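Local coordinates for serine proteinase inhibitor 1 (Myxoma virus, PDB 6BJ5) that inhibits serine proteases as a poxviral serpin and is important in the virulence of myxoma virus, at the interface of chains A and B. Numbering follows the deposited sequence. Chains: chain A, Serine proteinase inhibitor 1; chain B, Serine proteinase inhibitor 1.

The interface of chains A and B. Residues chain A 34-36, 150, 299, 308; chain B 18, 29-31.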
ATOM      1  N   VAL A  34       0.342  -4.543  -6.373  1.00 29.06           N
ATOM      2  CA  VAL A  34       0.450  -4.412  -4.928  1.00 20.35           C
ATOM      3  C   VAL A  34       0.380  -2.932  -4.570  1.00 21.95           C
ATOM      4  O   VAL A  34       0.794  -2.055  -5.337  1.00 23.01           O
ATOM      5  CB  VAL A  34       1.737  -5.066  -4.390  1.00 22.89           C
ATOM      6  CG1 VAL A  34       1.740  -6.541  -4.734  1.00 26.24           C
ATOM      7  CG2 VAL A  34       2.950  -4.391  -4.982  1.00 30.08           C
ATOM      8  N   PHE A  35      -0.145  -2.650  -3.391  1.00 24.08           N
ATOM      9  CA  PHE A  35      -0.517  -1.283  -3.068  1.00 23.80           C
ATOM     10  C   PHE A  35      -0.459  -1.100  -1.554  1.00 26.79           C
ATOM     11  O   PHE A  35      -0.593  -2.062  -0.790  1.00 17.78           O
ATOM     12  CB  PHE A  35      -1.925  -1.012  -3.613  1.00 16.94           C
ATOM     13  CG  PHE A  35      -2.469   0.328  -3.299  1.00 19.24           C
ATOM     14  CD1 PHE A  35      -1.821   1.479  -3.697  1.00 25.23           C
ATOM     15  CD2 PHE A  35      -3.642   0.434  -2.564  1.00 10.48           C
ATOM     16  CE1 PHE A  35      -2.359   2.732  -3.407  1.00 15.27           C
ATOM     17  CE2 PHE A  35      -4.167   1.642  -2.263  1.00 17.75           C
ATOM     18  CZ  PHE A  35      -3.518   2.814  -2.692  1.00 25.65           C
ATOM     19  N   SER A  36      -0.219   0.129  -1.114  1.00 19.71           N
ATOM     20  CA  SER A  36      -0.281   0.404   0.312  1.00 15.20           C
ATOM     21  C   SER A  36      -1.288   1.501   0.556  1.00 27.91           C
ATOM     22  O   SER A  36      -0.962   2.686   0.365  1.00 14.19           O
ATOM     23  CB  SER A  36       1.063   0.812   0.882  1.00 12.47           C
ATOM     24  OG  SER A  36       0.872   1.161   2.250  1.00 24.19           O
ATOM     25  N   MET A 150       7.361  -3.695   6.406  1.00 28.46           N
ATOM     26  CA  MET A 150       6.965  -4.788   7.274  1.00 24.89           C
ATOM     27  C   MET A 150       7.735  -6.022   6.854  1.00 38.96           C
ATOM     28  O   MET A 150       7.765  -6.356   5.663  1.00 40.72           O
ATOM     29  CB  MET A 150       5.472  -5.059   7.208  1.00 42.20           C
ATOM     30  CG  MET A 150       5.042  -6.119   8.179  1.00 59.79           C
ATOM     31  SD  MET A 150       3.355  -6.514   7.812  1.00 76.44           S
ATOM     32  CE  MET A 150       3.536  -6.718   6.038  1.00 83.00           C
ATOM     33  N   ILE A 299       5.932  -6.536  -2.448  1.00 19.46           N
ATOM     34  CA  ILE A 299       5.470  -7.509  -1.461  1.00 19.79           C
ATOM     35  C   ILE A 299       6.067  -8.857  -1.837  1.00 26.50           C
ATOM     36  O   ILE A 299       6.123  -9.214  -3.023  1.00 28.31           O
ATOM     37  CB  ILE A 299       3.922  -7.582  -1.362  1.00 21.48           C
ATOM     38  CG1 ILE A 299       3.356  -6.209  -0.974  1.00 37.41           C
ATOM     39  CG2 ILE A 299       3.473  -8.557  -0.267  1.00 13.72           C
ATOM     40  CD1 ILE A 299       1.868  -6.090  -0.999  1.00 29.37           C
ATOM     41  N   ALA A 308       7.204  -6.732   3.030  1.00 24.60           N
ATOM     42  CA  ALA A 308       6.393  -5.769   2.290  1.00 27.59           C
ATOM     43  C   ALA A 308       6.954  -4.370   2.463  1.00 31.99           C
ATOM     44  O   ALA A 308       7.354  -3.964   3.562  1.00 25.91           O
ATOM     45  CB  ALA A 308       4.931  -5.767   2.729  1.00 19.84           C
TER
ATOM     46  N   PHE B  18      -5.159 -10.258  -1.592  1.00 22.38           N
ATOM     47  CA  PHE B  18      -4.696 -10.318  -0.217  1.00 23.08           C
ATOM     48  C   PHE B  18      -4.674  -8.912   0.372  1.00 17.17           C
ATOM     49  O   PHE B  18      -4.507  -7.915  -0.337  1.00 20.31           O
ATOM     50  CB  PHE B  18      -3.322 -10.997  -0.089  1.00 18.98           C
ATOM     51  CG  PHE B  18      -2.224 -10.228  -0.733  1.00 25.80           C
ATOM     52  CD1 PHE B  18      -1.540  -9.262  -0.025  1.00 22.18           C
ATOM     53  CD2 PHE B  18      -1.904 -10.442  -2.055  1.00 17.58           C
ATOM     54  CE1 PHE B  18      -0.570  -8.532  -0.619  1.00 26.32           C
ATOM     55  CE2 PHE B  18      -0.930  -9.711  -2.643  1.00 25.53           C
ATOM     56  CZ  PHE B  18      -0.261  -8.748  -1.930  1.00 25.45           C
ATOM     57  N   LEU B  29      -2.617  -2.140   5.862  1.00 18.80           N
ATOM     58  CA  LEU B  29      -1.246  -1.707   5.600  1.00 19.36           C
ATOM     59  C   LEU B  29      -0.824  -1.937   4.151  1.00 22.64           C
ATOM     60  O   LEU B  29      -0.238  -1.053   3.515  1.00 30.52           O
ATOM     61  CB  LEU B  29      -0.312  -2.454   6.541  1.00 17.25           C
ATOM     62  CG  LEU B  29      -0.654  -2.186   7.999  1.00 23.01           C
ATOM     63  CD1 LEU B  29       0.149  -3.093   8.894  1.00 29.63           C
ATOM     64  CD2 LEU B  29      -0.364  -0.722   8.305  1.00 26.88           C
ATOM     65  N   PHE B  30      -1.112  -3.123   3.619  1.00 20.24           N
ATOM     66  CA  PHE B  30      -0.797  -3.507   2.253  1.00 22.03           C
ATOM     67  C   PHE B  30      -1.937  -4.320   1.660  1.00 26.43           C
ATOM     68  O   PHE B  30      -2.631  -5.063   2.358  1.00 23.36           O
ATOM     69  CB  PHE B  30       0.494  -4.341   2.155  1.00 19.40           C
ATOM     70  CG  PHE B  30       1.720  -3.620   2.626  1.00 21.75           C
ATOM     71  CD1 PHE B  30       2.377  -2.743   1.783  1.00 23.62           C
ATOM     72  CD2 PHE B  30       2.202  -3.793   3.915  1.00 24.60           C
ATOM     73  CE1 PHE B  30       3.519  -2.059   2.207  1.00 29.63           C
ATOM     74  CE2 PHE B  30       3.337  -3.119   4.346  1.00 36.18           C
ATOM     75  CZ  PHE B  30       4.003  -2.250   3.488  1.00 28.51           C
ATOM     76  N   MET B  31      -2.054  -4.224   0.341  1.00 19.94           N
ATOM     77  CA  MET B  31      -3.022  -4.954  -0.449  1.00 13.94           C
ATOM     78  C   MET B  31      -2.381  -5.358  -1.759  1.00 26.81           C
ATOM     79  O   MET B  31      -1.438  -4.719  -2.236  1.00 22.82           O
ATOM     80  CB  MET B  31      -4.192  -4.104  -0.895  1.00 14.90           C
ATOM     81  CG  MET B  31      -5.172  -3.613   0.062  1.00 27.51           C
ATOM     82  SD  MET B  31      -6.182  -2.685  -1.108  1.00 28.16           S
ATOM     83  CE  MET B  31      -7.089  -4.003  -1.922  1.00 35.16           C
TER
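Strand 27-34 of chain B pairs edge to edge with the short strand 33-35 of chain A and the loop residue A:Ser36 after it, while one side of strands 16-22 and 27-34 of chain B packs on chain A strands 142-153, 293-302 and 305-314. The site is a worked example of a fold completed by two pieces of one cleaved polypeptide, joined through backbone pairing at the edge and side-chain packing over the face. In the antiparallel bridge, A:Phe35 N donates to B:Met31 O at 2.7 Å, and B:Met31 N returns a bond of 2.8 Å to A:Phe35 O. One residue further along, a side chain takes over from the backbone. The A:Ser36 hydroxyl OG, anti to its own backbone N (chi1 175°), reaches B:Leu29 O at 2.8 Å, nearly in line with that carbonyl (C=O...O angle 173°).

Between these polar links the B:Phe30 ring projects toward the sheet of chain A. A:Ala308 CB sits over the centre of one ring face, a CH-pi contact from the methyl 3.4 Å above the ring plane. A:Ser36 CB touches the ring at CD1, and the poorly ordered A:Met150 appears to bring its CE methyl near CD2. A:Ile299 reaches toward B:Phe18 tip to tip: its CD1 methyl meets the ring at the edge, in plane, 3.5 Å from CE1. The same methyl also lies 3.9 Å from B:Phe30 CB, and so bridges the two aromatic side chains. A:Val34 CG1 adds a looser contact with B:Phe18 CZ.

Within the serpin fold, strand 305-314, at the end of chain A just ahead of the reactive bond, is the reactive-loop segment inserted into the central sheet between strands 142-153 and 293-302, as in cleaved serpins. The chain B hairpin and strand 33-35 belong to the second sheet behind it. The hydrophobic core lies between the two sheets, and A:Ala308 meets B:Phe30 from the inserted strand.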